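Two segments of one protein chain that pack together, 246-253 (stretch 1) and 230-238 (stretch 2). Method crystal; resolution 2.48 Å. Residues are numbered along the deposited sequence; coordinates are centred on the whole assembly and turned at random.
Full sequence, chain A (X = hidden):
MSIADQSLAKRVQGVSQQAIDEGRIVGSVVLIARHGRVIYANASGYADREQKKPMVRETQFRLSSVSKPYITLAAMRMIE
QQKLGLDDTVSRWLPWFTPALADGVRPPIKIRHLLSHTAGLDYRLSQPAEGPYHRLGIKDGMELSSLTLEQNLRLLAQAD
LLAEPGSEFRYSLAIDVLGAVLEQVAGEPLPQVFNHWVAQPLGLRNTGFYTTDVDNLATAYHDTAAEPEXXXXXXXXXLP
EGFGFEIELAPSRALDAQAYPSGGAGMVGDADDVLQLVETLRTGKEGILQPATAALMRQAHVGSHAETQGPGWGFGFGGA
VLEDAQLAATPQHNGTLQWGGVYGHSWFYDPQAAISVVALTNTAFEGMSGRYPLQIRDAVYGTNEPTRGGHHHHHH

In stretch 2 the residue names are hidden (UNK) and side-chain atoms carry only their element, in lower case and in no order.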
ATOM      1  N   GLU A 246     -13.943  -8.685   7.728  1.00 33.35           N
ATOM      2  CA  GLU A 246     -14.802  -7.609   7.182  1.00 36.41           C
ATOM      3  C   GLU A 246     -14.040  -6.304   7.304  1.00 31.96           C
ATOM      4  O   GLU A 246     -13.456  -6.054   8.356  1.00 30.75           O
ATOM      5  CB  GLU A 246     -16.158  -7.521   7.889  1.00 41.29           C
ATOM      6  CG  GLU A 246     -17.092  -8.664   7.531  1.00 46.41           C
ATOM      7  CD  GLU A 246     -18.548  -8.418   7.889  1.00 57.44           C
ATOM      8  OE1 GLU A 246     -18.824  -7.445   8.632  1.00 64.10           O
ATOM      9  OE2 GLU A 246     -19.412  -9.188   7.418  1.00 65.31           O
ATOM     10  N   ILE A 247     -14.071  -5.520   6.236  1.00 29.64           N
ATOM     11  CA  ILE A 247     -13.369  -4.218   6.128  1.00 29.47           C
ATOM     12  C   ILE A 247     -14.443  -3.134   5.997  1.00 28.87           C
ATOM     13  O   ILE A 247     -15.440  -3.358   5.270  1.00 30.58           O
ATOM     14  CB  ILE A 247     -12.373  -4.213   4.946  1.00 29.26           C
ATOM     15  CG1 ILE A 247     -11.774  -2.823   4.732  1.00 27.56           C
ATOM     16  CG2 ILE A 247     -13.036  -4.733   3.675  1.00 31.40           C
ATOM     17  CD1 ILE A 247     -10.601  -2.801   3.823  1.00 28.51           C
ATOM     18  N   GLU A 248     -14.225  -2.006   6.665  1.00 26.19           N
ATOM     19  CA  GLU A 248     -15.132  -0.835   6.665  1.00 26.49           C
ATOM     20  C   GLU A 248     -14.539   0.225   5.745  1.00 25.47           C
ATOM     21  O   GLU A 248     -13.482   0.765   6.092  1.00 26.53           O
ATOM     22  CB  GLU A 248     -15.293  -0.282   8.085  1.00 25.58           C
ATOM     23  CG  GLU A 248     -16.493   0.620   8.200  1.00 25.42           C
ATOM     24  CD  GLU A 248     -16.788   1.280   9.532  1.00 25.33           C
ATOM     25  OE1 GLU A 248     -16.262   0.844  10.593  1.00 24.32           O
ATOM     26  OE2 GLU A 248     -17.554   2.253   9.478  1.00 24.34           O
ATOM     27  N   LEU A 249     -15.220   0.543   4.648  1.00 25.36           N
ATOM     28  CA  LEU A 249     -14.731   1.543   3.672  1.00 25.42           C
ATOM     29  C   LEU A 249     -15.680   2.733   3.631  1.00 25.90           C
ATOM     30  O   LEU A 249     -16.902   2.529   3.647  1.00 26.44           O
ATOM     31  CB  LEU A 249     -14.635   0.899   2.295  1.00 25.82           C
ATOM     32  CG  LEU A 249     -13.590  -0.200   2.170  1.00 26.42           C
ATOM     33  CD1 LEU A 249     -13.686  -0.887   0.795  1.00 27.52           C
ATOM     34  CD2 LEU A 249     -12.205   0.364   2.433  1.00 24.42           C
ATOM     35  N   ALA A 250     -15.103   3.927   3.562  1.00 25.40           N
ATOM     36  CA  ALA A 250     -15.826   5.200   3.470  1.00 24.54           C
ATOM     37  C   ALA A 250     -15.159   6.035   2.384  1.00 25.34           C
ATOM     38  O   ALA A 250     -14.283   6.854   2.654  1.00 25.92           O
ATOM     39  CB  ALA A 250     -15.854   5.867   4.820  1.00 24.52           C
ATOM     40  N   PRO A 251     -15.559   5.831   1.109  1.00 25.55           N
ATOM     41  CA  PRO A 251     -15.008   6.598  -0.011  1.00 26.15           C
ATOM     42  C   PRO A 251     -15.071   8.129   0.106  1.00 25.78           C
ATOM     43  O   PRO A 251     -14.281   8.766  -0.546  1.00 28.04           O
ATOM     44  CB  PRO A 251     -15.800   6.093  -1.222  1.00 24.63           C
ATOM     45  CG  PRO A 251     -16.180   4.694  -0.798  1.00 25.34           C
ATOM     46  CD  PRO A 251     -16.510   4.802   0.672  1.00 24.47           C
ATOM     47  N   SER A 252     -15.912   8.691   0.965  1.00 26.58           N
ATOM     48  CA  SER A 252     -15.946  10.162   1.198  1.00 27.89           C
ATOM     49  C   SER A 252     -14.702  10.615   1.981  1.00 28.01           C
ATOM     50  O   SER A 252     -14.360  11.801   1.876  1.00 29.13           O
ATOM     51  CB  SER A 252     -17.221  10.594   1.881  1.00 26.66           C
ATOM     52  OG  SER A 252     -17.266  10.150   3.230  1.00 28.36           O
ATOM     53  N   ARG A 253     -14.060   9.727   2.753  1.00 26.61           N
ATOM     54  CA  ARG A 253     -12.920  10.094   3.634  1.00 26.02           C
ATOM     55  C   ARG A 253     -11.857  10.871   2.846  1.00 26.56           C
ATOM     56  O   ARG A 253     -11.352  11.891   3.368  1.00 26.27           O
ATOM     57  CB  ARG A 253     -12.320   8.832   4.253  1.00 26.66           C
ATOM     58  CG  ARG A 253     -11.353   9.096   5.399  1.00 26.63           C
ATOM     59  CD  ARG A 253     -10.743   7.805   5.898  1.00 27.35           C
ATOM     60  NE  ARG A 253     -10.152   7.951   7.215  1.00 26.36           N
ATOM     61  CZ  ARG A 253      -8.976   8.512   7.453  1.00 27.52           C
ATOM     62  NH1 ARG A 253      -8.247   9.005   6.457  1.00 25.62           N
ATOM     63  NH2 ARG A 253      -8.536   8.567   8.700  1.00 27.86           N
ATOM     64  N   UNK A 230     -21.119   0.704  -6.883  1.00 40.77           N
ATOM     65  CA  UNK A 230     -20.334   1.665  -6.099  1.00 39.71           C
ATOM     66  C   UNK A 230     -20.317   1.337  -4.603  1.00 39.54           C
ATOM     67  O   UNK A 230     -21.257   0.754  -4.124  1.00 40.71           O
ATOM     68  c   UNK A 230     -21.032   3.016  -6.313  1.00 37.18           C
ATOM     69  c   UNK A 230     -22.216   1.357  -7.610  1.00 37.94           C
ATOM     70  c   UNK A 230     -21.795   2.819  -7.615  1.00 37.16           C
ATOM     71  N   UNK A 231     -19.223   1.667  -3.919  1.00 39.70           N
ATOM     72  CA  UNK A 231     -19.075   1.434  -2.455  1.00 36.16           C
ATOM     73  C   UNK A 231     -19.775   2.598  -1.746  1.00 36.20           C
ATOM     74  O   UNK A 231     -19.493   3.753  -2.110  1.00 30.60           O
ATOM     75  c   UNK A 231     -17.410   1.335  -0.561  1.00 36.52           C
ATOM     76  c   UNK A 231     -15.438  -0.020  -2.711  1.00 37.78           C
ATOM     77  c   UNK A 231     -16.976   0.031  -2.705  1.00 39.33           C
ATOM     78  c   UNK A 231     -17.588   1.294  -2.079  1.00 37.87           C
ATOM     79  N   UNK A 232     -20.695   2.319  -0.816  1.00 37.51           N
ATOM     80  CA  UNK A 232     -21.382   3.387  -0.046  1.00 41.83           C
ATOM     81  C   UNK A 232     -20.577   3.598   1.232  1.00 36.81           C
ATOM     82  O   UNK A 232     -20.020   2.617   1.740  1.00 35.45           O
ATOM     83  c   UNK A 232     -23.729   3.168  -1.056  1.00 63.57           C
ATOM     84  c   UNK A 232     -22.857   3.040   0.194  1.00 52.40           C
ATOM     85  n   UNK A 232     -25.271  -0.825   0.666  1.00 67.81           N
ATOM     86  n   UNK A 232     -25.237  -0.331  -1.584  1.00 64.03           N
ATOM     87  c   UNK A 232     -25.103   2.509  -0.962  1.00 73.27           C
ATOM     88  c   UNK A 232     -25.225   0.071  -0.318  1.00 72.90           C
ATOM     89  n   UNK A 232     -25.163   1.379  -0.014  1.00 85.20           N
ATOM     90  N   UNK A 233     -20.465   4.838   1.691  1.00 31.87           N
ATOM     91  CA  UNK A 233     -19.768   5.148   2.965  1.00 31.43           C
ATOM     92  C   UNK A 233     -20.210   4.138   4.022  1.00 30.46           C
ATOM     93  O   UNK A 233     -21.429   3.884   4.090  1.00 29.64           O
ATOM     94  o   UNK A 233     -18.224   7.234   2.051  1.00 32.54           O
ATOM     95  c   UNK A 233     -20.040   6.579   3.442  1.00 32.03           C
ATOM     96  c   UNK A 233     -19.000   7.590   2.974  1.00 31.41           C
ATOM     97  o   UNK A 233     -18.973   8.722   3.532  1.00 28.28           O
ATOM     98  N   UNK A 234     -19.241   3.580   4.765  1.00 30.08           N
ATOM     99  CA  UNK A 234     -19.461   2.712   5.938  1.00 30.27           C
ATOM    100  C   UNK A 234     -19.897   1.308   5.559  1.00 30.60           C
ATOM    101  O   UNK A 234     -20.325   0.563   6.435  1.00 28.19           O
ATOM    102  N   UNK A 235     -19.740   0.916   4.301  1.00 32.36           N
ATOM    103  CA  UNK A 235     -20.037  -0.469   3.846  1.00 35.22           C
ATOM    104  C   UNK A 235     -19.064  -1.469   4.490  1.00 33.46           C
ATOM    105  O   UNK A 235     -17.835  -1.238   4.411  1.00 32.85           O
ATOM    106  s   UNK A 235     -20.781  -1.169  -0.118  1.00 41.04           S
ATOM    107  c   UNK A 235     -22.198  -2.160  -0.595  1.00 47.32           C
ATOM    108  c   UNK A 235     -20.657  -1.625   1.629  1.00 40.76           C
ATOM    109  c   UNK A 235     -19.888  -0.531   2.324  1.00 38.74           C
ATOM    110  N   UNK A 236     -19.592  -2.567   5.031  1.00 32.33           N
ATOM    111  CA  UNK A 236     -18.787  -3.717   5.518  1.00 33.75           C
ATOM    112  C   UNK A 236     -18.721  -4.803   4.437  1.00 32.69           C
ATOM    113  O   UNK A 236     -19.698  -5.556   4.301  1.00 31.48           O
ATOM    114  c   UNK A 236     -18.406  -2.360   8.091  1.00 35.93           C
ATOM    115  c   UNK A 236     -19.769  -4.070   9.277  1.00 40.85           C
ATOM    116  c   UNK A 236     -19.405  -4.284   6.800  1.00 35.35           C
ATOM    117  c   UNK A 236     -19.580  -3.310   7.965  1.00 37.98           C
ATOM    118  N   UNK A 237     -17.565  -4.928   3.782  1.00 34.11           N
ATOM    119  CA  UNK A 237     -17.243  -5.915   2.707  1.00 33.05           C
ATOM    120  C   UNK A 237     -16.514  -7.131   3.289  1.00 32.21           C
ATOM    121  O   UNK A 237     -15.570  -6.927   4.069  1.00 32.86           O
ATOM    122  c   UNK A 237     -16.354  -5.228   1.663  1.00 31.94           C
ATOM    123  c   UNK A 237     -16.147  -3.679  -0.293  1.00 35.77           C
ATOM    124  c   UNK A 237     -18.365  -4.688   0.259  1.00 36.69           C
ATOM    125  c   UNK A 237     -17.050  -4.158   0.829  1.00 34.62           C
ATOM    126  N   UNK A 238     -16.900  -8.346   2.884  1.00 34.20           N
ATOM    127  CA  UNK A 238     -16.182  -9.600   3.247  1.00 36.70           C
ATOM    128  C   UNK A 238     -14.860  -9.620   2.466  1.00 35.61           C
ATOM    129  O   UNK A 238     -14.875  -9.501   1.232  1.00 34.45           O
ATOM    130  o   UNK A 238     -18.336 -10.592   3.607  1.00 33.61           O
ATOM    131  c   UNK A 238     -16.495 -12.091   3.729  1.00 33.28           C
ATOM    132  c   UNK A 238     -17.052 -10.855   3.053  1.00 35.23           C
TER
HETATM  133  O   HOH W   1     -19.787   1.153   8.861  1.00 25.72           O
HETATM  134  O   HOH W   2     -18.274 -11.172   6.097  1.00 49.11           O

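Position 230 carries three carbons that close a ring onto its own backbone N, and none approaches stretch 1. It is Pro230, a lead-in to the contact.

Position 231 has four carbons, forked at the first, one arm two carbons long. Its CA-to-CB bond points toward stretch 1, and the fork at CB makes it Ile231. Its CG2 lies 3.6 Å from Pro251 CG and 4.0 Å from Leu249 CB, so the short arm fills the space between a strand residue and the proline that follows the strand.

Position 232 shows three carbons, a nitrogen, then a carbon bearing two more nitrogens: a guanidinium, hence Arg232. It points away and starts a type II turn ending at 235.

Position 233 has two carbons, the second carrying two oxygens, which fits a short carboxylate; Asp233 accepts a hydrogen bond at OD1 from Ser252 N (2.9 Å). An acid here answers the backbone NH just past Pro251.

Position 234 has no side-chain atoms, so it is Gly234. Its phi of 76° by itself favours glycine. Its N gives a short but weak bond to Leu249 O (2.8 Å), and one water donates to both Gly234 O and Glu248 OE2, weakly to the latter.

Position 235 is an unbranched chain of two carbons, a sulfur and a carbon: Met235. Its N closes the turn on Arg232 O (3.1 Å), while its O accepts from Leu249 N (3.2 Å). The end of the side chain leads away from stretch 1, and Arg232 N makes a weak bond to SD.

Position 236 has four carbons forked at the second, giving Leu236. Its CD2 packs 3.5 Å from Glu248 CG, so the aliphatic part of an acid serves as a greasy surface.

Position 237 repeats that fork on the other face: Leu237, buried, with CD1 3.9 Å from Leu249 CD1 and CB 3.9 Å from Ile247 CG2.

Position 238 has one carbon bearing an oxygen and a carbon. The backbone pairs it with Glu246, and a water links its oxygen to Glu246 OE2; a branched hydroxyl side chain of this size is Thr238.

The contact is an antiparallel strand pair. Ile247 and Leu237 exchange two bonds, N to O and O to N, each 3.0 Å. Alternation then sorts the side chains: Ile247, Leu249 and Leu237 build an apolar face, while Glu246, Glu248, Leu236 and Thr238 share the other. Beyond the strands, the glycine turn and the aspartate's grip on Ser252 N extend the pairing into the loops.

Stretch 2 230-238: PIRDGMLLT
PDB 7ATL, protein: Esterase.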